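Local coordinates for zinc finger (CCCH type) motif-containing protein (Toxoplasma gondii, PDB 7NG2) that probably reads N6-methyladenosine in mRNA through the YTH domain contained in this chain, a piece of the longer CCCH zinc-finger protein CPSF4, at residues Y28-Q32 against E153-A157; L46-T51 against M74-P78; L77-F83 against S96-V100. One frame throughout, in Å; residues are numbered along the deposited sequence. Where two conformers were deposited one is given.

Contact 1: Y28-Q32 against E153-A157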
loop_
_atom_site.group_PDB
_atom_site.type_symbol
_atom_site.label_atom_id
_atom_site.label_comp_id
_atom_site.label_asym_id
_atom_site.label_seq_id
_atom_site.Cartn_x
_atom_site.Cartn_y
_atom_site.Cartn_z
ATOM N N TYR A 28 4.848 -11.474 1.966
ATOM C CA TYR A 28 4.451 -12.495 2.929
ATOM C C TYR A 28 4.817 -12.075 4.345
ATOM O O TYR A 28 4.007 -12.211 5.270
ATOM C CB TYR A 28 5.102 -13.835 2.585
ATOM C CG TYR A 28 4.745 -14.363 1.218
ATOM C CD1 TYR A 28 3.514 -14.087 0.636
ATOM C CD2 TYR A 28 5.650 -15.139 0.501
ATOM C CE1 TYR A 28 3.192 -14.576 -0.621
ATOM C CE2 TYR A 28 5.338 -15.629 -0.753
ATOM C CZ TYR A 28 4.110 -15.343 -1.310
ATOM O OH TYR A 28 3.802 -15.828 -2.559
ATOM N N THR A 29 6.025 -11.544 4.530
ATOM C CA THR A 29 6.431 -11.049 5.840
ATOM C C THR A 29 5.521 -9.919 6.307
ATOM O O THR A 29 5.150 -9.850 7.485
ATOM C CB THR A 29 7.887 -10.590 5.775
ATOM O OG1 THR A 29 8.720 -11.721 5.486
ATOM C CG2 THR A 29 8.320 -9.972 7.086
ATOM N N SER A 30 5.145 -9.026 5.390
ATOM C CA SER A 30 4.266 -7.914 5.734
ATOM C C SER A 30 2.907 -8.410 6.217
ATOM O O SER A 30 2.367 -7.895 7.205
ATOM C CB SER A 30 4.106 -7.007 4.514
ATOM O OG SER A 30 3.311 -5.871 4.818
ATOM N N ILE A 31 2.353 -9.420 5.545
ATOM C CA ILE A 31 1.073 -9.988 5.956
ATOM C C ILE A 31 1.219 -10.706 7.294
ATOM O O ILE A 31 0.355 -10.600 8.173
ATOM C CB ILE A 31 0.536 -10.924 4.854
ATOM C CG1 ILE A 31 0.177 -10.122 3.603
ATOM C CG2 ILE A 31 -0.671 -11.706 5.343
ATOM C CD1 ILE A 31 0.023 -10.986 2.369
ATOM N N GLN A 32 2.331 -11.423 7.477
ATOM C CA GLN A 32 2.522 -12.227 8.679
ATOM C C GLN A 32 2.658 -11.355 9.921
ATOM O O GLN A 32 2.139 -11.704 10.990
ATOM C CB GLN A 32 3.759 -13.102 8.493
ATOM C CG GLN A 32 4.016 -14.106 9.591
ATOM C CD GLN A 32 5.262 -14.923 9.321
ATOM O OE1 GLN A 32 6.070 -14.571 8.460
ATOM N NE2 GLN A 32 5.422 -16.025 10.046
ATOM N N GLU A 153 -7.797 -14.051 -1.037
ATOM C CA GLU A 153 -6.740 -15.040 -1.172
ATOM C C GLU A 153 -6.058 -15.227 0.176
ATOM O O GLU A 153 -6.063 -14.330 1.022
ATOM C CB GLU A 153 -5.709 -14.560 -2.191
ATOM C CG GLU A 153 -6.288 -14.215 -3.544
ATOM C CD GLU A 153 -6.696 -15.441 -4.336
ATOM O OE1 GLU A 153 -6.089 -16.514 -4.127
ATOM O OE2 GLU A 153 -7.622 -15.330 -5.167
ATOM N N ASP A 154 -5.499 -16.414 0.386
ATOM C CA ASP A 154 -4.673 -16.691 1.558
ATOM C C ASP A 154 -3.251 -16.821 1.027
ATOM O O ASP A 154 -2.743 -17.918 0.804
ATOM C CB ASP A 154 -5.132 -17.949 2.292
ATOM C CG ASP A 154 -4.437 -18.136 3.633
ATOM O OD1 ASP A 154 -3.425 -17.451 3.896
ATOM O OD2 ASP A 154 -4.911 -18.970 4.431
ATOM N N LEU A 155 -2.613 -15.671 0.817
ATOM C CA LEU A 155 -1.343 -15.644 0.109
ATOM C C LEU A 155 -0.243 -16.381 0.862
ATOM O O LEU A 155 0.735 -16.809 0.240
ATOM C CB LEU A 155 -0.948 -14.198 -0.208
ATOM C CG LEU A 155 -1.939 -13.419 -1.085
ATOM C CD1 LEU A 155 -1.618 -11.927 -1.073
ATOM C CD2 LEU A 155 -1.964 -13.960 -2.511
ATOM N N LEU A 156 -0.388 -16.560 2.177
ATOM C CA LEU A 156 0.608 -17.312 2.935
ATOM C C LEU A 156 0.441 -18.817 2.776
ATOM O O LEU A 156 1.408 -19.563 2.955
ATOM C CB LEU A 156 0.551 -16.943 4.420
ATOM C CG LEU A 156 0.811 -15.483 4.787
ATOM C CD1 LEU A 156 0.796 -15.290 6.297
ATOM C CD2 LEU A 156 2.128 -15.023 4.197
ATOM N N ALA A 157 -0.762 -19.279 2.448
ATOM C CA ALA A 157 -1.041 -20.711 2.358
ATOM C C ALA A 157 -0.172 -21.410 1.316
ATOM O O ALA A 157 0.137 -20.843 0.269
ATOM C CB ALA A 157 -2.516 -20.945 2.064
#
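This is an apolar surface contact in which the last modelled residues, in the loop after helix 137-149, pack against one side of helix 24-33. The two segments bury 259 Å² between them, and the backbones come closest at Tyr28 and Leu156, whose CA atoms lie 6.2 Å apart. The helix offers Tyr28, Ile31 and Gln32, a spacing of three to four residues that puts them along one flank; Gln32 N hydrogen-bonds to Tyr28 O at 2.9 Å, as expected for an alpha helix. Opposite, a type I turn from Asp154 to Ala157, closed by Ala157 N to Asp154 O at 2.9 Å, holds two successive leucines against that flank. Leu156 CD2 sits 3.6 Å from Tyr28 CB, while Leu156 CD1 lies 4.0 Å from Ile31 CG2 and 4.3 Å from Gln32 CB. Leu155 CD1 meets Ile31 CD1 at 3.9 Å, and Leu155 O approaches Tyr28 CE1 at 3.4 Å. Both partners also rest on strand 98-109: Ile31 touches Trp102 and Gln105, and the Leu155 amide donates to the Gln105 side chain. The arrangement is a turn packed on a helix at the edge of the YTH fold.

Contact 2: L46-T51 against M74-P78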
loop_
_atom_site.group_PDB
_atom_site.type_symbol
_atom_site.label_atom_id
_atom_site.label_comp_id
_atom_site.label_asym_id
_atom_site.label_seq_id
_atom_site.Cartn_x
_atom_site.Cartn_y
_atom_site.Cartn_z
ATOM N N LEU A 46 4.768 9.445 3.380
ATOM C CA LEU A 46 3.722 8.678 4.051
ATOM C C LEU A 46 3.497 9.179 5.471
ATOM O O LEU A 46 2.359 9.196 5.951
ATOM C CB LEU A 46 4.042 7.179 4.048
ATOM C CG LEU A 46 4.027 6.474 2.686
ATOM C CD1 LEU A 46 4.390 5.013 2.847
ATOM C CD2 LEU A 46 2.671 6.600 2.009
ATOM N N SER A 47 4.565 9.582 6.158
ATOM C CA SER A 47 4.413 10.114 7.507
ATOM C C SER A 47 3.539 11.354 7.510
ATOM O O SER A 47 2.668 11.507 8.373
ATOM C CB SER A 47 5.780 10.448 8.099
ATOM O OG SER A 47 6.560 9.287 8.271
ATOM N N ASN A 48 3.791 12.273 6.579
ATOM C CA ASN A 48 2.992 13.494 6.512
ATOM C C ASN A 48 1.548 13.199 6.148
ATOM O O ASN A 48 0.642 13.886 6.626
ATOM C CB ASN A 48 3.632 14.498 5.553
ATOM C CG ASN A 48 4.917 15.063 6.106
ATOM O OD1 ASN A 48 5.173 14.949 7.298
ATOM N ND2 ASN A 48 5.725 15.671 5.255
ATOM N N ALA A 49 1.318 12.177 5.325
ATOM C CA ALA A 49 -0.047 11.750 5.040
ATOM C C ALA A 49 -0.699 11.132 6.275
ATOM O O ALA A 49 -1.868 11.399 6.569
ATOM C CB ALA A 49 -0.044 10.769 3.867
ATOM N N PHE A 50 0.049 10.311 7.015
ATOM C CA PHE A 50 -0.509 9.593 8.162
ATOM C C PHE A 50 -1.030 10.545 9.232
ATOM O O PHE A 50 -2.091 10.309 9.822
ATOM C CB PHE A 50 0.545 8.661 8.770
ATOM C CG PHE A 50 0.061 7.921 9.990
ATOM C CD1 PHE A 50 -0.765 6.817 9.868
ATOM C CD2 PHE A 50 0.400 8.356 11.262
ATOM C CE1 PHE A 50 -1.220 6.146 10.990
ATOM C CE2 PHE A 50 -0.055 7.693 12.383
ATOM C CZ PHE A 50 -0.862 6.591 12.257
ATOM N N THR A 51 -0.295 11.617 9.508
ATOM C CA THR A 51 -0.712 12.527 10.561
ATOM C C THR A 51 -1.865 13.429 10.145
ATOM O O THR A 51 -2.548 13.972 11.013
ATOM C CB THR A 51 0.480 13.378 11.020
ATOM O OG1 THR A 51 0.935 14.209 9.943
ATOM C CG2 THR A 51 1.635 12.497 11.510
ATOM N N MET A 74 -2.041 2.117 6.659
ATOM C CA MET A 74 -0.902 2.491 7.485
ATOM C C MET A 74 -1.393 2.786 8.898
ATOM O O MET A 74 -2.293 3.604 9.096
ATOM C CB MET A 74 -0.248 3.732 6.891
ATOM C CG MET A 74 1.001 4.202 7.596
ATOM S SD MET A 74 1.686 5.610 6.720
ATOM C CE MET A 74 3.147 5.935 7.694
ATOM N N MET A 75 -0.807 2.112 9.891
ATOM C CA MET A 75 -1.306 2.172 11.260
ATOM C C MET A 75 -0.420 2.966 12.204
ATOM O O MET A 75 -0.862 3.290 13.311
ATOM C CB MET A 75 -1.458 0.757 11.828
ATOM C CG MET A 75 -2.376 -0.158 11.021
ATOM S SD MET A 75 -4.068 0.446 10.855
ATOM C CE MET A 75 -4.635 0.345 12.548
ATOM N N SER A 76 0.810 3.268 11.813
ATOM C CA SER A 76 1.714 3.991 12.688
ATOM C C SER A 76 2.713 4.751 11.839
ATOM O O SER A 76 2.889 4.469 10.654
ATOM C CB SER A 76 2.466 3.038 13.636
ATOM O OG SER A 76 3.574 2.414 12.985
ATOM N N LEU A 77 3.391 5.702 12.479
ATOM C CA LEU A 77 4.547 6.337 11.889
ATOM C C LEU A 77 5.710 5.347 11.866
ATOM O O LEU A 77 5.726 4.371 12.621
ATOM C CB LEU A 77 4.951 7.547 12.730
ATOM C CG LEU A 77 4.038 8.772 12.595
ATOM C CD1 LEU A 77 4.427 9.867 13.597
ATOM C CD2 LEU A 77 4.043 9.312 11.166
ATOM N N PRO A 78 6.695 5.578 11.002
ATOM C CA PRO A 78 7.947 4.814 11.088
ATOM C C PRO A 78 8.488 4.822 12.513
ATOM O O PRO A 78 8.520 5.859 13.177
ATOM C CB PRO A 78 8.869 5.551 10.112
ATOM C CG PRO A 78 7.915 6.176 9.112
ATOM C CD PRO A 78 6.720 6.575 9.921
#
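The last turns of helix 40-52 run past the chain as it leaves strand 67-74, closest at Ser47 and Leu77, CA to CA 5.8 Å; Phe50 N to Leu46 O, 2.8 Å, confirms the helical backbone. Within the YTH fold the helix packs on the loop after that strand, burying 370 Å² round Phe50 with a Met-aromatic contact to Met74. Phe50 points at the other segment and inserts into its curve. One ring face is covered by the Ser76-Leu77 peptide, near Ser76 C and Leu77 N, whereas Met74 O lies at the ring edge, 3.3 Å from Phe50 CE1. The Met74 sulfur, SD, is 5.2 Å from the Phe50 ring centroid and 58° off its normal, an oblique approach, and also packs 3.9 Å from Leu46 CB. Leu46 continues inward to Phe17, Leu58 and Phe98 of the sheet. Farther out, Leu77 CD2 meets Phe50 CD2 at 3.8 Å and Ser47 CB at 3.7 Å. Ser47 OG, hydrogen-bonded to Ser43 O, lies 3.2 Å from Pro78 CD.

Contact 3: L77-F83 against S96-V100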
loop_
_atom_site.group_PDB
_atom_site.type_symbol
_atom_site.label_atom_id
_atom_site.label_comp_id
_atom_site.label_asym_id
_atom_site.label_seq_id
_atom_site.Cartn_x
_atom_site.Cartn_y
_atom_site.Cartn_z
ATOM N N LEU A 77 3.391 5.702 12.479
ATOM C CA LEU A 77 4.547 6.337 11.889
ATOM C C LEU A 77 5.710 5.347 11.866
ATOM O O LEU A 77 5.726 4.371 12.621
ATOM C CB LEU A 77 4.951 7.547 12.730
ATOM C CG LEU A 77 4.038 8.772 12.595
ATOM C CD1 LEU A 77 4.427 9.867 13.597
ATOM C CD2 LEU A 77 4.043 9.312 11.166
ATOM N N PRO A 78 6.695 5.578 11.002
ATOM C CA PRO A 78 7.947 4.814 11.088
ATOM C C PRO A 78 8.488 4.822 12.513
ATOM O O PRO A 78 8.520 5.859 13.177
ATOM C CB PRO A 78 8.869 5.551 10.112
ATOM C CG PRO A 78 7.915 6.176 9.112
ATOM C CD PRO A 78 6.720 6.575 9.921
ATOM N N ASP A 79 8.873 3.637 12.990
ATOM C CA ASP A 79 9.124 3.360 14.401
ATOM C C ASP A 79 10.378 2.504 14.518
ATOM O O ASP A 79 10.360 1.325 14.145
ATOM C CB ASP A 79 7.909 2.615 14.969
ATOM C CG ASP A 79 8.044 2.264 16.445
ATOM O OD1 ASP A 79 9.094 2.549 17.050
ATOM O OD2 ASP A 79 7.076 1.698 17.005
ATOM N N PRO A 80 11.479 3.050 15.042
ATOM C CA PRO A 80 12.723 2.268 15.117
ATOM C C PRO A 80 12.625 1.008 15.964
ATOM O O PRO A 80 13.472 0.122 15.818
ATOM C CB PRO A 80 13.731 3.265 15.703
ATOM C CG PRO A 80 13.176 4.608 15.373
ATOM C CD PRO A 80 11.683 4.452 15.445
ATOM N N GLN A 81 11.622 0.885 16.834
ATOM C CA GLN A 81 11.492 -0.289 17.690
ATOM C C GLN A 81 10.553 -1.347 17.128
ATOM O O GLN A 81 10.337 -2.372 17.775
ATOM C CB GLN A 81 11.037 0.114 19.099
ATOM C CG GLN A 81 11.886 1.200 19.758
ATOM C CD GLN A 81 13.377 0.969 19.586
ATOM O OE1 GLN A 81 13.872 -0.147 19.747
ATOM N NE2 GLN A 81 14.101 2.033 19.248
ATOM N N LEU A 82 9.988 -1.133 15.945
ATOM C CA LEU A 82 9.087 -2.114 15.356
ATOM C C LEU A 82 9.900 -3.105 14.531
ATOM O O LEU A 82 10.572 -2.713 13.568
ATOM C CB LEU A 82 8.041 -1.425 14.486
ATOM C CG LEU A 82 7.029 -2.348 13.809
ATOM C CD1 LEU A 82 6.172 -3.045 14.853
ATOM C CD2 LEU A 82 6.176 -1.555 12.846
ATOM N N PHE A 83 9.829 -4.387 14.907
ATOM C CA PHE A 83 10.534 -5.494 14.258
ATOM C C PHE A 83 11.909 -5.088 13.738
ATOM O O PHE A 83 12.179 -5.207 12.540
ATOM C CB PHE A 83 9.670 -6.140 13.171
ATOM C CG PHE A 83 8.445 -6.821 13.712
ATOM C CD1 PHE A 83 8.548 -8.035 14.372
ATOM C CD2 PHE A 83 7.198 -6.235 13.586
ATOM C CE1 PHE A 83 7.420 -8.660 14.886
ATOM C CE2 PHE A 83 6.072 -6.853 14.097
ATOM C CZ PHE A 83 6.181 -8.064 14.745
ATOM N N SER A 96 12.445 3.735 8.839
ATOM C CA SER A 96 12.104 2.789 9.892
ATOM C C SER A 96 10.807 2.056 9.550
ATOM O O SER A 96 9.961 2.545 8.790
ATOM C CB SER A 96 11.941 3.506 11.234
ATOM O OG SER A 96 13.170 4.037 11.700
ATOM N N ASN A 97 10.656 0.863 10.124
ATOM C CA ASN A 97 9.456 0.067 9.914
ATOM C C ASN A 97 8.234 0.757 10.501
ATOM O O ASN A 97 8.298 1.418 11.538
ATOM C CB ASN A 97 9.607 -1.294 10.592
ATOM C CG ASN A 97 10.710 -2.125 9.981
ATOM O OD1 ASN A 97 11.021 -1.994 8.807
ATOM N ND2 ASN A 97 11.308 -2.996 10.783
ATOM N N PHE A 98 7.099 0.589 9.834
ATOM C CA PHE A 98 5.835 1.076 10.357
ATOM C C PHE A 98 4.787 -0.025 10.271
ATOM O O PHE A 98 4.910 -0.974 9.491
ATOM C CB PHE A 98 5.351 2.360 9.653
ATOM C CG PHE A 98 5.237 2.247 8.151
ATOM C CD1 PHE A 98 4.052 1.848 7.563
ATOM C CD2 PHE A 98 6.307 2.580 7.332
ATOM C CE1 PHE A 98 3.930 1.777 6.187
ATOM C CE2 PHE A 98 6.197 2.505 5.954
ATOM C CZ PHE A 98 5.001 2.101 5.381
ATOM N N ARG A 99 3.764 0.097 11.111
ATOM C CA ARG A 99 2.716 -0.911 11.165
ATOM C C ARG A 99 1.744 -0.740 10.005
ATOM O O ARG A 99 1.385 0.383 9.625
ATOM C CB ARG A 99 1.964 -0.825 12.494
ATOM C CG ARG A 99 2.697 -1.495 13.648
ATOM C CD ARG A 99 1.820 -1.628 14.884
ATOM N NE ARG A 99 1.495 -0.333 15.471
ATOM C CZ ARG A 99 0.259 0.137 15.609
ATOM N NH1 ARG A 99 -0.780 -0.582 15.199
ATOM N NH2 ARG A 99 0.061 1.328 16.157
ATOM N N VAL A 100 1.312 -1.873 9.458
ATOM C CA VAL A 100 0.306 -1.936 8.405
ATOM C C VAL A 100 -0.729 -2.973 8.811
ATOM O O VAL A 100 -0.386 -4.030 9.353
ATOM C CB VAL A 100 0.937 -2.332 7.052
ATOM C CG1 VAL A 100 -0.134 -2.490 5.969
ATOM C CG2 VAL A 100 1.963 -1.308 6.634
HETATM O O HOH W 1 12.378 -0.047 12.270
HETATM O O HOH W 2 4.724 0.925 15.516
#
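Leu82 lays its side chain over the Phe98-Arg99 peptide, with Leu82 CD2 3.3 Å from Phe98 C, 3.4 Å from Arg99 N and 3.6 Å from Arg99 CG. Two direct hydrogen bonds, both involving Asn97, join the loop to residues 96-100, which lead into strand 98-109. Asp79 N donates to Asn97 O (2.7 Å, 148°), and Asn97 ND2 donates to Leu82 O (2.9 Å, 164°). Between them the loop folds back in a type I turn from Asp79 to Leu82, closed by Leu82 N to Asp79 O at 3.1 Å and reinforced by an Asx turn in which Gln81 N reaches Asp79 OD1 at 3.0 Å. Water 1 accepts from Asn97 N at 2.9 Å and donates to Asp79 O at 3.1 Å, so it bridges the segments as well. Pro78 lies against Ser96 and Asn97, its CB 3.9 Å from Ser96 CB and its CA 3.4 Å from Asn97 O in a CA-H...O contact. The same Asn97 carboxamide accepts through OD1 from Gln91 NE2 and, weakly, from Trp87 NE1. Asn97 thus ties this YTH-domain loop through both its backbone O and its side-chain ND2, alongside the packing of Leu82 and Pro78.

Overall arrangement
Contacts 2 and 3 have centres 10 Å apart and share Leu77 and Pro78, on the connection between strands 67-74 and 98-109 that passes helix 40-52. Probable hydrogen bonds join them, Met75 N to Arg99 O at 2.8 Å and Ser76 OG to Arg99 N at 3.0 Å. Contact 1 lies apart, its centre 22 Å from contact 2 and 19 Å from contact 3. The other two are nested within the loop it closes along the chain. Strand 98-109 of the mixed sheet links the regions: contact 3 includes its end nearest residue 98, while contact 1 packs near Trp102 and Gln105. In the YTH domain contact 1 thus brings the last modelled residues onto helix 24-33.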